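PDB 6H5L: similar to hydroxylamine oxidoreductase from Kuenenia stuttgartiensis, which probably works as a multihaem oxidoreductase, assembling with a partner cytochrome into a 60-haem reductase complex with an extended electron-transfer pathway. Local coordinates for residues 24-28 against 175-180; 298-302 against 342-346; 400-404 against 440-444. One frame throughout, in Å; residues are numbered along the deposited sequence.

Interaction 1: residues 24-28 against 175-180. With HEC (heme c), chain F.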
loop_
_atom_site.group_PDB
_atom_site.type_symbol
_atom_site.label_atom_id
_atom_site.label_comp_id
_atom_site.label_asym_id
_atom_site.label_seq_id
_atom_site.Cartn_x
_atom_site.Cartn_y
_atom_site.Cartn_z
ATOM N N TYR A 24 -20.849 54.149 -28.113
ATOM C CA TYR A 24 -19.787 53.213 -27.763
ATOM C C TYR A 24 -20.199 51.777 -28.060
ATOM O O TYR A 24 -19.395 50.988 -28.570
ATOM C CB TYR A 24 -19.418 53.382 -26.287
ATOM C CG TYR A 24 -18.254 52.535 -25.814
ATOM C CD1 TYR A 24 -18.454 51.242 -25.348
ATOM C CD2 TYR A 24 -16.958 53.036 -25.820
ATOM C CE1 TYR A 24 -17.396 50.465 -24.911
ATOM C CE2 TYR A 24 -15.892 52.267 -25.384
ATOM C CZ TYR A 24 -16.117 50.982 -24.931
ATOM O OH TYR A 24 -15.066 50.208 -24.495
ATOM N N GLN A 25 -21.448 51.417 -27.749
ATOM C CA GLN A 25 -21.921 50.070 -28.053
ATOM C C GLN A 25 -22.137 49.871 -29.546
ATOM O O GLN A 25 -22.058 48.739 -30.038
ATOM C CB GLN A 25 -23.216 49.774 -27.297
ATOM C CG GLN A 25 -23.054 49.672 -25.793
ATOM C CD GLN A 25 -24.293 49.121 -25.111
ATOM O OE1 GLN A 25 -24.829 48.086 -25.512
ATOM N NE2 GLN A 25 -24.756 49.813 -24.077
ATOM N N ALA A 26 -22.419 50.950 -30.282
ATOM C CA ALA A 26 -22.638 50.825 -31.717
ATOM C C ALA A 26 -21.354 50.478 -32.457
ATOM O O ALA A 26 -21.407 49.876 -33.535
ATOM C CB ALA A 26 -23.238 52.116 -32.274
ATOM N N VAL A 27 -20.199 50.845 -31.902
ATOM C CA VAL A 27 -18.910 50.612 -32.543
ATOM C C VAL A 27 -18.105 49.521 -31.860
ATOM O O VAL A 27 -16.995 49.211 -32.320
ATOM C CB VAL A 27 -18.082 51.909 -32.625
ATOM C CG1 VAL A 27 -18.812 52.955 -33.453
ATOM C CG2 VAL A 27 -17.775 52.437 -31.231
ATOM N N TYR A 28 -18.616 48.925 -30.783
ATOM C CA TYR A 28 -17.853 47.902 -30.077
ATOM C C TYR A 28 -18.652 46.627 -29.831
ATOM O O TYR A 28 -18.071 45.538 -29.772
ATOM C CB TYR A 28 -17.318 48.456 -28.753
ATOM C CG TYR A 28 -16.010 49.205 -28.895
ATOM C CD1 TYR A 28 -14.855 48.546 -29.299
ATOM C CD2 TYR A 28 -15.927 50.565 -28.624
ATOM C CE1 TYR A 28 -13.654 49.221 -29.434
ATOM C CE2 TYR A 28 -14.727 51.250 -28.754
ATOM C CZ TYR A 28 -13.594 50.571 -29.158
ATOM O OH TYR A 28 -12.401 51.244 -29.293
ATOM N N TRP A 175 -10.293 45.428 -25.464
ATOM C CA TRP A 175 -10.495 45.605 -26.896
ATOM C C TRP A 175 -10.679 47.071 -27.258
ATOM O O TRP A 175 -10.382 47.469 -28.392
ATOM C CB TRP A 175 -11.697 44.794 -27.375
ATOM C CG TRP A 175 -11.708 44.627 -28.859
ATOM C CD1 TRP A 175 -12.466 45.316 -29.761
ATOM C CD2 TRP A 175 -10.902 43.722 -29.621
ATOM N NE1 TRP A 175 -12.188 44.888 -31.036
ATOM C CE2 TRP A 175 -11.230 43.910 -30.978
ATOM C CE3 TRP A 175 -9.937 42.767 -29.286
ATOM C CZ2 TRP A 175 -10.628 43.178 -31.999
ATOM C CZ3 TRP A 175 -9.340 42.042 -30.301
ATOM C CH2 TRP A 175 -9.688 42.251 -31.641
ATOM N N GLU A 176 -11.174 47.881 -26.321
ATOM C CA GLU A 176 -11.243 49.320 -26.545
ATOM C C GLU A 176 -9.857 49.889 -26.813
ATOM O O GLU A 176 -9.621 50.527 -27.844
ATOM C CB GLU A 176 -11.886 50.012 -25.341
ATOM C CG GLU A 176 -11.929 51.529 -25.459
ATOM C CD GLU A 176 -12.259 52.211 -24.145
ATOM O OE1 GLU A 176 -12.755 51.528 -23.224
ATOM O OE2 GLU A 176 -12.014 53.429 -24.031
ATOM N N ALA A 177 -8.917 49.644 -25.896
ATOM C CA ALA A 177 -7.574 50.199 -26.024
ATOM C C ALA A 177 -6.892 49.750 -27.311
ATOM O O ALA A 177 -6.052 50.476 -27.857
ATOM C CB ALA A 177 -6.733 49.808 -24.816
ATOM N N ASN A 178 -7.231 48.561 -27.807
ATOM C CA ASN A 178 -6.579 48.038 -29.001
ATOM C C ASN A 178 -6.889 48.897 -30.224
ATOM O O ASN A 178 -5.979 49.370 -30.914
ATOM C CB ASN A 178 -7.006 46.587 -29.233
ATOM C CG ASN A 178 -6.210 45.914 -30.337
ATOM O OD1 ASN A 178 -5.090 46.321 -30.650
ATOM N ND2 ASN A 178 -6.785 44.874 -30.932
ATOM N N THR A 179 -8.173 49.113 -30.505
ATOM C CA THR A 179 -8.600 49.746 -31.746
ATOM C C THR A 179 -8.961 51.219 -31.593
ATOM O O THR A 179 -9.275 51.868 -32.595
ATOM C CB THR A 179 -9.795 48.989 -32.339
ATOM O OG1 THR A 179 -10.934 49.144 -31.483
ATOM C CG2 THR A 179 -9.469 47.508 -32.477
ATOM N N ILE A 180 -8.924 51.771 -30.377
ATOM C CA ILE A 180 -9.291 53.175 -30.225
ATOM C C ILE A 180 -8.136 54.090 -30.616
ATOM O O ILE A 180 -8.361 55.235 -31.029
ATOM C CB ILE A 180 -9.775 53.469 -28.793
ATOM C CG1 ILE A 180 -10.556 54.785 -28.752
ATOM C CG2 ILE A 180 -8.601 53.518 -27.820
ATOM C CD1 ILE A 180 -11.102 55.131 -27.386
HETATM FE FE HEC F . -1.481 46.580 -25.554
HETATM C CHA HEC F . -1.305 48.464 -22.741
HETATM C CHB HEC F . -2.670 49.109 -27.357
HETATM C CHC HEC F . -0.489 44.955 -28.504
HETATM C CHD HEC F . -0.885 43.718 -23.846
HETATM N NA HEC F . -1.926 48.446 -25.115
HETATM C C1A HEC F . -1.759 49.074 -23.896
HETATM C C2A HEC F . -2.141 50.466 -24.073
HETATM C C3A HEC F . -2.518 50.635 -25.345
HETATM C C4A HEC F . -2.391 49.367 -26.032
HETATM C CMA HEC F . -3.006 51.957 -25.977
HETATM C CAA HEC F . -2.132 51.579 -23.000
HETATM C CBA HEC F . -3.058 51.211 -21.847
HETATM C CGA HEC F . -4.440 51.736 -22.131
HETATM O O1A HEC F . -5.395 50.924 -22.060
HETATM O O2A HEC F . -4.587 52.947 -22.438
HETATM N NB HEC F . -1.621 46.924 -27.595
HETATM C C1B HEC F . -2.036 48.135 -28.097
HETATM C C2B HEC F . -1.680 48.201 -29.500
HETATM C C3B HEC F . -1.067 47.035 -29.826
HETATM C C4B HEC F . -1.027 46.222 -28.622
HETATM C CMB HEC F . -2.015 49.450 -30.350
HETATM C CAB HEC F . -0.465 46.504 -31.161
HETATM C CBB HEC F . -0.955 47.168 -32.469
HETATM N NC HEC F . -0.845 44.664 -26.100
HETATM C C1C HEC F . -0.412 44.226 -27.337
HETATM C C2C HEC F . 0.228 42.932 -27.165
HETATM C C3C HEC F . 0.020 42.543 -25.895
HETATM C C4C HEC F . -0.596 43.654 -25.192
HETATM C CMC HEC F . 0.716 42.041 -28.333
HETATM C CAC HEC F . 0.439 41.206 -25.232
HETATM C CBC HEC F . 1.971 41.020 -25.262
HETATM N ND HEC F . -1.134 46.158 -23.580
HETATM C C1D HEC F . -0.936 44.871 -23.091
HETATM C C2D HEC F . -0.787 44.941 -21.655
HETATM C C3D HEC F . -0.921 46.433 -21.301
HETATM C C4D HEC F . -1.131 47.107 -22.563
HETATM C CMD HEC F . -0.554 43.746 -20.705
HETATM C CAD HEC F . -0.845 47.106 -19.912
HETATM C CBD HEC F . 0.422 46.689 -19.170
HETATM C CGD HEC F . 0.442 47.362 -17.826
HETATM O O1D HEC F . -0.396 48.273 -17.613
HETATM O O2D HEC F . 1.292 46.995 -16.974
HETATM O O HOH W 1 0.592 46.970 -25.481
#
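Two tyrosines one helical turn apart, Y24 and Y28, carry this contact between the segments 24-28 and 175-180. The segment axes stay 12.1 Å apart at closest approach and run at 78° to each other, so the gap is bridged by long side chains rather than by close backbone packing; even the nearest CA atoms, of Y28 and E176, are 7.6 Å apart.

Polar contacts tie the phenol ends. Y24 OH donates a hydrogen bond of 2.9 Å to E176 OE1, an acceptor shared with Q173. Y28 OH makes a weak hydrogen bond of 3.4 Å with T179 OG1, whose stronger partner is S38.

Packing centres on Y28, which has the largest area covered here. Its side chain sits as a knob in the hole between W175, E176, T179 and I180, two neighbouring pairs from successive turns of the helix. Y28 CD1 makes an apolar contact of 4.0 Å with W175 CD1, at the edge of the indole, and the phenol end lies against I180 in the hole, with Y28 OH 3.5 Å from I180 CB.

Haem contact belongs to A177, which points away from 24-28: its CB is 3.3 Å from the propionate atom O1A of HEC F. That haem iron carries water 1 at 2.1 Å, so water occupies one axial position.

Helix 174-180 thus stands between helix 22-28 and the haem. W175 also packs on helix 51-54, while N178 hydrogen-bonds D200 of helix 197-202.

Interaction 2: residues 298-302 against 342-346. With HEC (heme c), chain I.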
loop_
_atom_site.group_PDB
_atom_site.type_symbol
_atom_site.label_atom_id
_atom_site.label_comp_id
_atom_site.label_asym_id
_atom_site.label_seq_id
_atom_site.Cartn_x
_atom_site.Cartn_y
_atom_site.Cartn_z
ATOM N N MET A 298 -7.495 46.078 -9.106
ATOM C CA MET A 298 -8.139 47.041 -8.213
ATOM C C MET A 298 -7.137 47.885 -7.428
ATOM O O MET A 298 -7.459 49.017 -7.044
ATOM C CB MET A 298 -9.079 46.323 -7.248
ATOM C CG MET A 298 -10.218 45.575 -7.923
ATOM S SD MET A 298 -11.152 46.592 -9.083
ATOM C CE MET A 298 -11.829 47.836 -7.988
ATOM N N LYS A 299 -5.933 47.373 -7.180
ATOM C CA LYS A 299 -4.975 48.049 -6.315
ATOM C C LYS A 299 -3.852 48.757 -7.075
ATOM O O LYS A 299 -2.863 49.152 -6.448
ATOM C CB LYS A 299 -4.365 47.054 -5.330
ATOM C CG LYS A 299 -5.387 46.272 -4.532
ATOM C CD LYS A 299 -4.744 45.578 -3.347
ATOM C CE LYS A 299 -3.554 44.731 -3.773
ATOM N NZ LYS A 299 -3.918 43.667 -4.752
ATOM N N GLY A 300 -3.976 48.933 -8.390
ATOM C CA GLY A 300 -2.920 49.584 -9.152
ATOM C C GLY A 300 -2.739 51.043 -8.773
ATOM O O GLY A 300 -3.704 51.778 -8.549
ATOM N N ILE A 301 -1.471 51.461 -8.699
ATOM C CA ILE A 301 -1.099 52.830 -8.343
ATOM C C ILE A 301 -0.271 53.490 -9.433
ATOM O O ILE A 301 -0.606 54.587 -9.901
ATOM C CB ILE A 301 -0.345 52.890 -6.986
ATOM C CG1 ILE A 301 -1.237 52.324 -5.851
ATOM C CG2 ILE A 301 0.108 54.300 -6.674
ATOM C CD1 ILE A 301 -0.518 52.209 -4.515
ATOM N N TRP A 302 0.818 52.842 -9.807
ATOM C CA TRP A 302 1.723 53.356 -10.858
ATOM C C TRP A 302 1.280 52.775 -12.190
ATOM O O TRP A 302 1.958 52.990 -13.131
ATOM C CB TRP A 302 3.170 52.966 -10.584
ATOM C CG TRP A 302 3.864 53.713 -9.497
ATOM C CD1 TRP A 302 4.094 53.267 -8.241
ATOM C CD2 TRP A 302 4.431 55.023 -9.560
ATOM N NE1 TRP A 302 4.773 54.195 -7.523
ATOM C CE2 TRP A 302 4.988 55.289 -8.299
ATOM C CE3 TRP A 302 4.533 55.998 -10.549
ATOM C CZ2 TRP A 302 5.628 56.485 -8.003
ATOM C CZ3 TRP A 302 5.167 57.174 -10.259
ATOM C CH2 TRP A 302 5.700 57.418 -9.004
ATOM N N LYS A 342 -4.582 52.356 -1.050
ATOM C CA LYS A 342 -4.172 51.266 -1.932
ATOM C C LYS A 342 -2.829 50.687 -1.503
ATOM O O LYS A 342 -2.647 49.464 -1.490
ATOM C CB LYS A 342 -4.098 51.754 -3.379
ATOM C CG LYS A 342 -5.440 52.005 -4.044
ATOM C CD LYS A 342 -5.239 52.435 -5.490
ATOM C CE LYS A 342 -6.553 52.765 -6.172
ATOM N NZ LYS A 342 -6.334 53.290 -7.550
ATOM N N ARG A 343 -1.875 51.555 -1.155
ATOM C CA ARG A 343 -0.580 51.085 -0.676
ATOM C C ARG A 343 -0.729 50.281 0.610
ATOM O O ARG A 343 -0.023 49.287 0.816
ATOM C CB ARG A 343 0.359 52.276 -0.475
ATOM C CG ARG A 343 1.683 51.953 0.208
ATOM C CD ARG A 343 2.469 50.895 -0.549
ATOM N NE ARG A 343 2.617 51.221 -1.963
ATOM C CZ ARG A 343 3.533 52.052 -2.447
ATOM N NH1 ARG A 343 4.389 52.651 -1.630
ATOM N NH2 ARG A 343 3.594 52.289 -3.750
ATOM N N SER A 344 -1.657 50.688 1.484
ATOM C CA SER A 344 -1.895 49.935 2.710
ATOM C C SER A 344 -2.472 48.557 2.418
ATOM O O SER A 344 -2.158 47.594 3.126
ATOM C CB SER A 344 -2.829 50.711 3.639
ATOM O OG SER A 344 -4.148 50.748 3.122
ATOM N N TYR A 345 -3.309 48.443 1.382
ATOM C CA TYR A 345 -3.816 47.132 0.990
ATOM C C TYR A 345 -2.686 46.235 0.504
ATOM O O TYR A 345 -2.668 45.035 0.799
ATOM C CB TYR A 345 -4.886 47.275 -0.095
ATOM C CG TYR A 345 -6.028 48.208 0.252
ATOM C CD1 TYR A 345 -6.385 48.449 1.573
ATOM C CD2 TYR A 345 -6.751 48.845 -0.748
ATOM C CE1 TYR A 345 -7.427 49.302 1.886
ATOM C CE2 TYR A 345 -7.793 49.698 -0.445
ATOM C CZ TYR A 345 -8.128 49.924 0.873
ATOM O OH TYR A 345 -9.167 50.772 1.178
ATOM N N TRP A 346 -1.734 46.800 -0.245
ATOM C CA TRP A 346 -0.546 46.045 -0.632
ATOM C C TRP A 346 0.223 45.576 0.594
ATOM O O TRP A 346 0.679 44.427 0.651
ATOM C CB TRP A 346 0.359 46.897 -1.523
ATOM C CG TRP A 346 -0.123 47.060 -2.931
ATOM C CD1 TRP A 346 -0.650 48.187 -3.493
ATOM C CD2 TRP A 346 -0.112 46.067 -3.964
ATOM N NE1 TRP A 346 -0.970 47.956 -4.808
ATOM C CE2 TRP A 346 -0.650 46.662 -5.122
ATOM C CE3 TRP A 346 0.297 44.731 -4.020
ATOM C CZ2 TRP A 346 -0.789 45.969 -6.321
ATOM C CZ3 TRP A 346 0.159 44.045 -5.212
ATOM C CH2 TRP A 346 -0.380 44.666 -6.347
HETATM FE FE HEC I . 2.556 42.477 -10.096
HETATM C CHA HEC I . 2.578 45.824 -10.519
HETATM C CHB HEC I . 1.496 42.035 -13.352
HETATM C CHC HEC I . 2.833 39.068 -9.768
HETATM C CHD HEC I . 2.969 42.802 -6.679
HETATM N NA HEC I . 2.208 43.692 -11.684
HETATM C C1A HEC I . 2.098 45.063 -11.562
HETATM C C2A HEC I . 1.389 45.547 -12.728
HETATM C C3A HEC I . 1.090 44.508 -13.507
HETATM C C4A HEC I . 1.599 43.317 -12.867
HETATM C CMA HEC I . 0.337 44.555 -14.854
HETATM C CAA HEC I . 1.038 47.014 -13.013
HETATM C CBA HEC I . -0.299 47.334 -12.360
HETATM C CGA HEC I . -0.048 47.960 -11.015
HETATM O O1A HEC I . -0.423 47.340 -9.989
HETATM O O2A HEC I . 0.537 49.072 -10.970
HETATM N NB HEC I . 2.174 40.848 -11.319
HETATM C C1B HEC I . 1.851 40.902 -12.659
HETATM C C2B HEC I . 1.968 39.570 -13.209
HETATM C C3B HEC I . 2.328 38.747 -12.223
HETATM C C4B HEC I . 2.472 39.536 -11.012
HETATM C CMB HEC I . 1.668 39.180 -14.671
HETATM C CAB HEC I . 2.562 37.226 -12.343
HETATM C CBB HEC I . 3.767 36.900 -13.256
HETATM N NC HEC I . 2.793 41.177 -8.510
HETATM C C1C HEC I . 2.968 39.811 -8.616
HETATM C C2C HEC I . 3.492 39.325 -7.352
HETATM C C3C HEC I . 3.369 40.319 -6.465
HETATM C C4C HEC I . 3.034 41.527 -7.195
HETATM C CMC HEC I . 3.615 37.830 -6.987
HETATM C CAC HEC I . 3.703 40.244 -4.956
HETATM C CBC HEC I . 5.223 40.071 -4.748
HETATM N ND HEC I . 2.729 44.072 -8.786
HETATM C C1D HEC I . 2.942 43.971 -7.412
HETATM C C2D HEC I . 3.128 45.302 -6.877
HETATM C C3D HEC I . 3.009 46.247 -8.080
HETATM C C4D HEC I . 2.757 45.394 -9.220
HETATM C CMD HEC I . 3.395 45.694 -5.408
HETATM C CAD HEC I . 3.116 47.785 -8.067
HETATM C CBD HEC I . 1.773 48.338 -7.597
HETATM C CGD HEC I . 1.790 49.842 -7.625
HETATM O O1D HEC I . 2.342 50.455 -6.675
HETATM O O2D HEC I . 1.242 50.427 -8.594
#
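K299 loses the most surface here, meeting the helical segment through both backbone and side chain. Its carbonyl O accepts a hydrogen bond from W346 NE1 (2.8 Å), and its side chain then folds over the indole: CE sits 3.6 Å from the centroid of the six-membered ring in a CH-pi contact, and NZ is 4.1 Å from the same centroid, 12° off the normal, a cation-pi interaction. The ammonium is also hydrogen-bonded to the carbonyls of C283 and Y286, while K299 CD rests 3.7 Å from Y345 CB. The opposite face of W346 is covered by the methyl carbon CMD of HEC I, the closest pair being W346 CZ3 and haem CHD at 3.4 Å, so the indole lies between lysine and haem edge. This is haem-pocket architecture of a multihaem c-type cytochrome: helix 337-350 lines this haem and ends at C350, which opens the C350-C353-H354 CxxCH motif of another haem's pocket. I301 serves both partners. Its CD1 packs 3.8 Å from K342 CB and 4.2 Å from W346 CD1, while its N and W302 N, consecutive backbone amides, both donate to haem propionate O2D (2.9 and 2.7 Å). K342 lies extended alongside the loop, and its NZ donates to G300 O at 3.2 Å. Beyond it, R343 forms a salt bridge with D367 of helix 356-389, whose carboxylate also accepts a hydrogen bond from W302 NE1.

Interaction 3: residues 400-404 against 440-444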
loop_
_atom_site.group_PDB
_atom_site.type_symbol
_atom_site.label_atom_id
_atom_site.label_comp_id
_atom_site.label_asym_id
_atom_site.label_seq_id
_atom_site.Cartn_x
_atom_site.Cartn_y
_atom_site.Cartn_z
ATOM N N ARG A 400 7.059 65.936 -43.723
ATOM C CA ARG A 400 6.901 64.554 -43.296
ATOM C C ARG A 400 5.419 64.282 -43.090
ATOM O O ARG A 400 4.599 65.202 -43.028
ATOM C CB ARG A 400 7.707 64.259 -42.024
ATOM C CG ARG A 400 7.141 64.862 -40.747
ATOM C CD ARG A 400 8.101 64.644 -39.588
ATOM N NE ARG A 400 7.431 64.686 -38.292
ATOM C CZ ARG A 400 8.021 64.387 -37.140
ATOM N NH1 ARG A 400 9.296 64.024 -37.122
ATOM N NH2 ARG A 400 7.338 64.447 -36.004
ATOM N N ASP A 401 5.082 62.996 -42.991
ATOM C CA ASP A 401 3.693 62.603 -42.820
ATOM C C ASP A 401 3.124 63.196 -41.531
ATOM O O ASP A 401 3.853 63.400 -40.555
ATOM C CB ASP A 401 3.562 61.081 -42.789
ATOM C CG ASP A 401 3.454 60.476 -44.173
ATOM O OD1 ASP A 401 3.453 61.241 -45.160
ATOM O OD2 ASP A 401 3.373 59.232 -44.274
ATOM N N PRO A 402 1.825 63.487 -41.503
ATOM C CA PRO A 402 1.218 64.018 -40.275
ATOM C C PRO A 402 1.066 62.956 -39.199
ATOM O O PRO A 402 1.481 61.808 -39.386
ATOM C CB PRO A 402 -0.146 64.528 -40.756
ATOM C CG PRO A 402 -0.463 63.667 -41.931
ATOM C CD PRO A 402 0.854 63.401 -42.608
ATOM N N TYR A 403 0.484 63.342 -38.068
ATOM C CA TYR A 403 0.164 62.380 -37.024
ATOM C C TYR A 403 -0.735 61.287 -37.600
ATOM O O TYR A 403 -1.569 61.568 -38.469
ATOM C CB TYR A 403 -0.525 63.089 -35.854
ATOM C CG TYR A 403 -0.742 62.237 -34.623
ATOM C CD1 TYR A 403 0.263 62.075 -33.678
ATOM C CD2 TYR A 403 -1.956 61.602 -34.402
ATOM C CE1 TYR A 403 0.065 61.300 -32.549
ATOM C CE2 TYR A 403 -2.164 60.824 -33.277
ATOM C CZ TYR A 403 -1.149 60.677 -32.353
ATOM O OH TYR A 403 -1.350 59.904 -31.231
ATOM N N PRO A 404 -0.581 60.036 -37.163
ATOM C CA PRO A 404 -1.336 58.938 -37.782
ATOM C C PRO A 404 -2.841 59.169 -37.733
ATOM O O PRO A 404 -3.413 59.450 -36.678
ATOM C CB PRO A 404 -0.922 57.712 -36.955
ATOM C CG PRO A 404 -0.306 58.264 -35.704
ATOM C CD PRO A 404 0.333 59.546 -36.119
ATOM N N LEU A 440 0.052 59.726 -25.913
ATOM C CA LEU A 440 -0.258 59.851 -27.336
ATOM C C LEU A 440 0.965 60.028 -28.229
ATOM O O LEU A 440 0.813 60.003 -29.456
ATOM C CB LEU A 440 -1.239 61.001 -27.563
ATOM C CG LEU A 440 -2.643 60.691 -27.036
ATOM C CD1 LEU A 440 -3.665 61.690 -27.554
ATOM C CD2 LEU A 440 -3.050 59.264 -27.386
ATOM N N GLY A 441 2.159 60.189 -27.670
ATOM C CA GLY A 441 3.347 60.272 -28.496
ATOM C C GLY A 441 3.979 58.947 -28.847
ATOM O O GLY A 441 5.010 58.917 -29.523
ATOM N N VAL A 442 3.379 57.834 -28.412
ATOM C CA VAL A 442 4.000 56.519 -28.558
ATOM C C VAL A 442 3.744 55.884 -29.915
ATOM O O VAL A 442 4.181 54.750 -30.145
ATOM C CB VAL A 442 3.498 55.598 -27.425
ATOM C CG1 VAL A 442 2.122 55.021 -27.762
ATOM C CG2 VAL A 442 4.509 54.504 -27.108
ATOM N N TYR A 443 3.061 56.583 -30.828
ATOM C CA TYR A 443 2.673 55.971 -32.098
ATOM C C TYR A 443 3.879 55.434 -32.860
ATOM O O TYR A 443 3.790 54.389 -33.515
ATOM C CB TYR A 443 1.906 56.977 -32.955
ATOM C CG TYR A 443 2.736 58.157 -33.406
ATOM C CD1 TYR A 443 2.889 59.271 -32.594
ATOM C CD2 TYR A 443 3.364 58.155 -34.644
ATOM C CE1 TYR A 443 3.647 60.351 -33.003
ATOM C CE2 TYR A 443 4.123 59.228 -35.060
ATOM C CZ TYR A 443 4.262 60.324 -34.236
ATOM O OH TYR A 443 5.018 61.399 -34.647
ATOM N N GLY A 444 5.014 56.133 -32.787
ATOM C CA GLY A 444 6.213 55.690 -33.478
ATOM C C GLY A 444 6.743 54.357 -32.994
ATOM O O GLY A 444 7.485 53.691 -33.725
#
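A buried, largely aromatic contact joins two irregular parts of the chain: the loop between helices 356-389 and 406-412, and the turn that leads into the short helix 443-446. Y403 and Y443 form its centre. They meet as a T-shaped (edge-to-face) pair, the edge of Y403 directed at the face of Y443, with centroids 5.0 Å apart and planes at 67°; the closest atoms are Y403 CE1 and Y443 CD1, at 3.5 Å. P404 adds a CH-pi contact, its CD lying over a face of the Y443 ring 3.9 Å from the centroid, so consecutive loop residues grip one aromatic side chain. The phenol of Y403 reaches further along the turn and donates a hydrogen bond from OH to the backbone L440 O at 2.8 Å. The loop thus meets the turn at L440 and the start of the helix at Y443. L440 CB also lies 3.8 Å from Y403 OH. At the start of segment 400-404, R400 NH2 comes no nearer than 4.1 Å to Y443 OH; the arginine forms a salt bridge with E457, and the tyrosine hydroxyl is hydrogen-bonded to N452. Helix 182-189 packs against the pair through W183, which touches both Y403 and Y443. Helix 455-476 supplies E457 for R400, and its W464 and F465 pack on V442, which points away from the loop.

In the fold
The three contacts close one after another along the chain, interaction 1 first and interaction 3 last, and none touches another. Centres of interactions 1 and 3 lie 20 Å apart (nearest atoms about 8 Å); interaction 2 is centred 27 Å from interaction 1 and 33 Å from interaction 3. Neighbouring helices connect them: helix 182-189, just after helix 174-180 of interaction 1, packs on interaction 3, and helix 356-389 touches interaction 2 before the chain runs on to 400-404. Interactions 1 and 2 each place a helix against a different haem of the electron-transfer chain, whereas interaction 3 packs a loop on the turn into helix 443-446, the L440 side chain about 7 Å from a haem.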